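Local coordinates for protein indole-3-acetic acid-amido synthetase GH3.15 (Arabidopsis thaliana, PDB 6E1Q) that joins glutamine, and possibly cysteine, to the auxin precursor indole-3-butyric acid at the expense of ATP, and likewise conjugates the herbicide 2,4-DB with glutamine, at residues 16-21 with 414-419; 530-535 with 574-579. All blocks are in the same frame, centred on the assembly; numbering follows the deposited sequence.

Contact 1 of 2, residues 16-21 with 414-419; sequences LLEDLT and GFYNNA
The beta hairpin of strands 404-416 and 419-427, closed by a two-residue loop, turns from Tyr416 to Ala419, and this turn docks on Glu18 and Thr21, near the C-terminal end of helix 10-22. A bend at chi2 (-52°) turns CD of Glu18 toward the hairpin, where the carboxylate takes bonds from Tyr416 and Asn417. Tyr416 OH donates to Glu18 OE2 over 2.7 Å, on the syn lone pair, and this oxygen lies at the edge of the tyrosine ring and in its plane. Glu18 OE1 is met from above the carboxylate plane by Asn417 ND2 at 3.0 Å. The same nitrogen, Asn417 ND2, gives an equally short bond of 3.0 Å to Thr21 OG1. Both acceptors lie almost in the amide plane, so the two bonds together fix the rotation of the amide. An alanine in place of Glu18 would probably leave Tyr416 OH without this acceptor and take from Asn417 ND2 one of its two acceptors here, so that the amide is freer to turn. At the backbone, Asn418 N donates to Thr21 O at 2.9 Å, while the methyl of Ala419 packs on Thr21 CB (CB to CB, 3.8 Å). Phe337 stacks on the Tyr416 ring, and Leu16, Leu17 and Leu20 rest on helix 112-132. Asn417 has a positive phi of 50° at the second position, as expected of a type II' beta turn closing a tight antiparallel hairpin.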
loop_
_atom_site.group_PDB
_atom_site.type_symbol
_atom_site.label_atom_id
_atom_site.label_comp_id
_atom_site.label_asym_id
_atom_site.label_seq_id
_atom_site.Cartn_x
_atom_site.Cartn_y
_atom_site.Cartn_z
ATOM N N LEU A 16 -12.444 -25.112 -2.206
ATOM C CA LEU A 16 -11.188 -25.182 -1.465
ATOM C C LEU A 16 -11.044 -24.005 -0.497
ATOM O O LEU A 16 -10.533 -24.167 0.623
ATOM C CB LEU A 16 -10.012 -25.212 -2.440
ATOM C CG LEU A 16 -8.683 -25.585 -1.787
ATOM C CD1 LEU A 16 -8.836 -26.912 -1.050
ATOM C CD2 LEU A 16 -7.564 -25.659 -2.819
ATOM N N LEU A 17 -11.468 -22.811 -0.915
ATOM C CA LEU A 17 -11.427 -21.670 -0.006
ATOM C C LEU A 17 -12.303 -21.920 1.221
ATOM O O LEU A 17 -11.970 -21.483 2.330
ATOM C CB LEU A 17 -11.868 -20.401 -0.730
ATOM C CG LEU A 17 -10.987 -19.845 -1.849
ATOM C CD1 LEU A 17 -11.692 -18.702 -2.566
ATOM C CD2 LEU A 17 -9.627 -19.384 -1.310
ATOM N N GLU A 18 -13.431 -22.612 1.046
ATOM C CA GLU A 18 -14.248 -22.965 2.205
ATOM C C GLU A 18 -13.497 -23.922 3.126
ATOM O O GLU A 18 -13.432 -23.698 4.335
ATOM C CB GLU A 18 -15.593 -23.558 1.760
ATOM C CG GLU A 18 -16.480 -22.565 0.981
ATOM C CD GLU A 18 -16.692 -21.212 1.695
ATOM O OE1 GLU A 18 -17.325 -21.174 2.770
ATOM O OE2 GLU A 18 -16.242 -20.169 1.165
ATOM N N ASP A 19 -12.905 -24.985 2.565
ATOM C CA ASP A 19 -12.060 -25.887 3.351
ATOM C C ASP A 19 -10.996 -25.122 4.129
ATOM O O ASP A 19 -10.820 -25.339 5.336
ATOM C CB ASP A 19 -11.379 -26.919 2.445
ATOM C CG ASP A 19 -12.365 -27.823 1.733
ATOM O OD1 ASP A 19 -13.575 -27.775 2.053
ATOM O OD2 ASP A 19 -11.921 -28.568 0.831
ATOM N N LEU A 20 -10.266 -24.228 3.441
ATOM C CA LEU A 20 -9.139 -23.528 4.051
ATOM C C LEU A 20 -9.566 -22.656 5.222
ATOM O O LEU A 20 -8.799 -22.487 6.170
ATOM C CB LEU A 20 -8.421 -22.660 3.017
ATOM C CG LEU A 20 -7.642 -23.414 1.937
ATOM C CD1 LEU A 20 -7.116 -22.447 0.863
ATOM C CD2 LEU A 20 -6.496 -24.202 2.540
ATOM N N THR A 21 -10.764 -22.078 5.176
ATOM C CA THR A 21 -11.239 -21.219 6.258
ATOM C C THR A 21 -12.078 -21.974 7.283
ATOM O O THR A 21 -12.567 -21.364 8.242
ATOM C CB THR A 21 -12.032 -20.052 5.676
ATOM O OG1 THR A 21 -13.067 -20.556 4.822
ATOM C CG2 THR A 21 -11.101 -19.154 4.855
ATOM N N GLY A 414 -14.442 -10.425 13.335
ATOM C CA GLY A 414 -15.384 -11.520 13.173
ATOM C C GLY A 414 -14.695 -12.750 12.596
ATOM O O GLY A 414 -13.470 -12.852 12.590
ATOM N N PHE A 415 -15.519 -13.669 12.108
ATOM C CA PHE A 415 -15.064 -14.958 11.603
ATOM C C PHE A 415 -15.718 -15.246 10.258
ATOM O O PHE A 415 -16.937 -15.104 10.117
ATOM C CB PHE A 415 -15.416 -16.074 12.585
ATOM C CG PHE A 415 -14.812 -15.902 13.953
ATOM C CD1 PHE A 415 -13.463 -16.148 14.164
ATOM C CD2 PHE A 415 -15.596 -15.511 15.028
ATOM C CE1 PHE A 415 -12.902 -16.006 15.423
ATOM C CE2 PHE A 415 -15.046 -15.375 16.293
ATOM C CZ PHE A 415 -13.697 -15.625 16.486
ATOM N N TYR A 416 -14.903 -15.624 9.270
ATOM C CA TYR A 416 -15.384 -16.216 8.024
ATOM C C TYR A 416 -15.216 -17.717 8.185
ATOM O O TYR A 416 -14.085 -18.212 8.244
ATOM C CB TYR A 416 -14.611 -15.689 6.806
ATOM C CG TYR A 416 -15.178 -16.200 5.496
ATOM C CD1 TYR A 416 -16.199 -15.520 4.843
ATOM C CD2 TYR A 416 -14.724 -17.397 4.934
ATOM C CE1 TYR A 416 -16.744 -16.002 3.654
ATOM C CE2 TYR A 416 -15.257 -17.886 3.745
ATOM C CZ TYR A 416 -16.265 -17.187 3.114
ATOM O OH TYR A 416 -16.809 -17.671 1.948
ATOM N N ASN A 417 -16.337 -18.439 8.288
ATOM C CA ASN A 417 -16.321 -19.798 8.825
ATOM C C ASN A 417 -15.559 -19.821 10.154
ATOM O O ASN A 417 -15.981 -19.167 11.111
ATOM C CB ASN A 417 -15.733 -20.767 7.801
ATOM C CG ASN A 417 -16.587 -20.864 6.553
ATOM O OD1 ASN A 417 -17.810 -20.931 6.639
ATOM N ND2 ASN A 417 -15.951 -20.831 5.384
ATOM N N ASN A 418 -14.441 -20.544 10.245
ATOM C CA ASN A 418 -13.623 -20.521 11.454
ATOM C C ASN A 418 -12.395 -19.626 11.346
ATOM O O ASN A 418 -11.570 -19.616 12.260
ATOM C CB ASN A 418 -13.187 -21.931 11.854
ATOM C CG ASN A 418 -14.358 -22.809 12.254
ATOM O OD1 ASN A 418 -15.284 -22.351 12.917
ATOM N ND2 ASN A 418 -14.312 -24.075 11.873
ATOM N N ALA A 419 -12.232 -18.897 10.251
ATOM C CA ALA A 419 -11.048 -18.073 10.091
ATOM C C ALA A 419 -11.343 -16.645 10.535
ATOM O O ALA A 419 -12.228 -15.996 9.951
ATOM C CB ALA A 419 -10.584 -18.097 8.634
#

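Contact 2 of 2, residues 530-535 with 574-579; sequences IKVVKP and VISEFL
The Phe578 ring meets strand 529-533 with its edge: Val532 CG2 lies near the ring plane, 4.0 Å from Phe578 CE2, and Ile530 O is also at the rim, near Phe578 CD2. On the other face of the sheet the side chain of Glu577 lies alongside that of Lys531, both pointing the same way, with its carboxylate OE2 near Lys531 CE. Their aliphatic parts touch, with Lys531 CG 3.4 Å from Glu577 CG. The charges are less close, Lys531 NZ and Glu577 OE2 forming a long salt bridge of 3.8 Å; the stronger partner of the ammonium is Glu571, which forms a salt bridge with Lys531 NZ. Val574 CG2 packs against both Lys531 CB, at 3.8 Å, and Val533 CG1. The backbones are antiparallel: Ile530 and Phe578 exchange two hydrogen bonds, and Ile575 N reaches Val532 O at 2.7 Å in a nearly straight bond (167°). A beta bulge sets Ile575 and Ser576 against Val532, between the pairs Val574-Val533 and Glu577-Lys531. Strand 574-579 lies outermost in a four-stranded mixed sheet of the C-terminal domain; strand 477-485 flanks 529-533 on its other side, and helix 497-510 covers the face of Ile530 and Phe578 with Met500.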
loop_
_atom_site.group_PDB
_atom_site.type_symbol
_atom_site.label_atom_id
_atom_site.label_comp_id
_atom_site.label_asym_id
_atom_site.label_seq_id
_atom_site.Cartn_x
_atom_site.Cartn_y
_atom_site.Cartn_z
ATOM N N ILE A 530 -2.719 24.965 11.294
ATOM C CA ILE A 530 -2.882 24.416 9.959
ATOM C C ILE A 530 -2.385 25.457 8.973
ATOM O O ILE A 530 -2.815 26.622 9.015
ATOM C CB ILE A 530 -4.337 24.018 9.655
ATOM C CG1 ILE A 530 -4.762 22.836 10.528
ATOM C CG2 ILE A 530 -4.490 23.682 8.164
ATOM C CD1 ILE A 530 -6.233 22.453 10.378
ATOM N N LYS A 531 -1.464 25.043 8.104
ATOM C CA LYS A 531 -0.958 25.880 7.027
ATOM C C LYS A 531 -1.473 25.316 5.711
ATOM O O LYS A 531 -1.278 24.131 5.416
ATOM C CB LYS A 531 0.570 25.947 7.047
ATOM C CG LYS A 531 1.153 26.554 8.341
ATOM C CD LYS A 531 2.669 26.345 8.465
ATOM C CE LYS A 531 3.383 27.622 8.853
ATOM N NZ LYS A 531 4.423 27.440 9.899
ATOM N N VAL A 532 -2.181 26.144 4.954
ATOM C CA VAL A 532 -2.663 25.744 3.639
ATOM C C VAL A 532 -1.555 25.971 2.620
ATOM O O VAL A 532 -0.988 27.065 2.534
ATOM C CB VAL A 532 -3.933 26.523 3.276
ATOM C CG1 VAL A 532 -4.365 26.213 1.858
ATOM C CG2 VAL A 532 -5.038 26.166 4.260
ATOM N N VAL A 533 -1.226 24.937 1.857
ATOM C CA VAL A 533 -0.158 25.034 0.867
ATOM C C VAL A 533 -0.770 25.084 -0.522
ATOM O O VAL A 533 -1.854 24.545 -0.767
ATOM C CB VAL A 533 0.855 23.881 0.997
ATOM C CG1 VAL A 533 1.643 24.044 2.280
ATOM C CG2 VAL A 533 0.127 22.532 0.987
ATOM N N LYS A 534 -0.072 25.765 -1.430
ATOM C CA LYS A 534 -0.521 25.884 -2.811
ATOM C C LYS A 534 -0.671 24.504 -3.454
ATOM O O LYS A 534 0.038 23.557 -3.092
ATOM C CB LYS A 534 0.474 26.732 -3.611
ATOM C CG LYS A 534 -0.156 27.605 -4.697
ATOM C CD LYS A 534 0.878 28.209 -5.656
ATOM C CE LYS A 534 0.528 29.669 -5.992
ATOM N NZ LYS A 534 1.459 30.271 -6.981
ATOM N N PRO A 535 -1.598 24.357 -4.403
ATOM C CA PRO A 535 -1.697 23.102 -5.159
ATOM C C PRO A 535 -0.360 22.725 -5.793
ATOM O O PRO A 535 0.423 23.586 -6.208
ATOM C CB PRO A 535 -2.748 23.417 -6.229
ATOM C CG PRO A 535 -3.599 24.479 -5.618
ATOM C CD PRO A 535 -2.698 25.290 -4.721
ATOM N N VAL A 574 3.593 27.565 1.639
ATOM C CA VAL A 574 2.522 27.973 2.546
ATOM C C VAL A 574 1.869 29.260 2.056
ATOM O O VAL A 574 2.551 30.254 1.781
ATOM C CB VAL A 574 3.068 28.146 3.972
ATOM C CG1 VAL A 574 2.073 28.912 4.835
ATOM C CG2 VAL A 574 3.364 26.794 4.590
ATOM N N ILE A 575 0.538 29.245 1.949
ATOM C CA ILE A 575 -0.254 30.441 1.660
ATOM C C ILE A 575 -0.708 31.098 2.955
ATOM O O ILE A 575 -0.259 32.190 3.330
ATOM C CB ILE A 575 -1.517 30.124 0.839
ATOM C CG1 ILE A 575 -1.221 29.334 -0.418
ATOM C CG2 ILE A 575 -2.289 31.421 0.538
ATOM C CD1 ILE A 575 -2.514 28.876 -1.072
ATOM N N SER A 576 -1.658 30.445 3.606
ATOM C CA SER A 576 -2.295 30.948 4.800
ATOM C C SER A 576 -1.971 30.019 5.956
ATOM O O SER A 576 -1.651 28.839 5.764
ATOM C CB SER A 576 -3.804 31.065 4.595
ATOM O OG SER A 576 -4.294 30.024 3.767
ATOM N N GLU A 577 -1.993 30.591 7.147
ATOM C CA GLU A 577 -1.804 29.871 8.385
ATOM C C GLU A 577 -3.005 30.145 9.267
ATOM O O GLU A 577 -3.582 31.235 9.225
ATOM C CB GLU A 577 -0.537 30.306 9.120
ATOM C CG GLU A 577 0.740 29.933 8.436
ATOM C CD GLU A 577 1.757 31.039 8.453
ATOM O OE1 GLU A 577 1.471 32.119 7.895
ATOM O OE2 GLU A 577 2.848 30.818 9.022
ATOM N N PHE A 578 -3.371 29.151 10.064
ATOM C CA PHE A 578 -4.493 29.275 10.982
ATOM C C PHE A 578 -4.125 28.564 12.270
ATOM O O PHE A 578 -3.429 27.544 12.247
ATOM C CB PHE A 578 -5.773 28.683 10.380
ATOM C CG PHE A 578 -6.125 29.253 9.033
ATOM C CD1 PHE A 578 -6.915 30.388 8.930
ATOM C CD2 PHE A 578 -5.645 28.670 7.873
ATOM C CE1 PHE A 578 -7.238 30.915 7.690
ATOM C CE2 PHE A 578 -5.960 29.186 6.637
ATOM C CZ PHE A 578 -6.758 30.317 6.543
ATOM N N LEU A 579 -4.576 29.111 13.387
ATOM C CA LEU A 579 -4.349 28.521 14.692
ATOM C C LEU A 579 -5.683 28.159 15.321
ATOM O O LEU A 579 -6.696 28.837 15.100
ATOM C CB LEU A 579 -3.598 29.480 15.615
ATOM C CG LEU A 579 -2.207 29.911 15.162
ATOM C CD1 LEU A 579 -1.754 31.161 15.930
ATOM C CD2 LEU A 579 -1.246 28.775 15.374
#

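The two contacts lie on opposite sides of the chain's centre, about 49 Å apart between centres and about 34 Å between nearest atoms, and they do not touch. Contact 1 joins sequence regions 393 residues apart, tying the N-terminal family region to the central one. Contact 2 spans a much shorter separation, 39 residues, its strands joined by a connection that includes helices 537-547 and 564-571. Contact 1 is the one nearer the active site: the side chain of Tyr416 lies about 10 Å from that of ATP-binding Tyr348, and the side chain of Thr21 about 11 Å from that of substrate-binding Phe332, which lines a pocket holding bound (2,4-dichlorophenoxy)acetic acid. Contact 2 belongs to the C-terminal domain, away from the known binding residues.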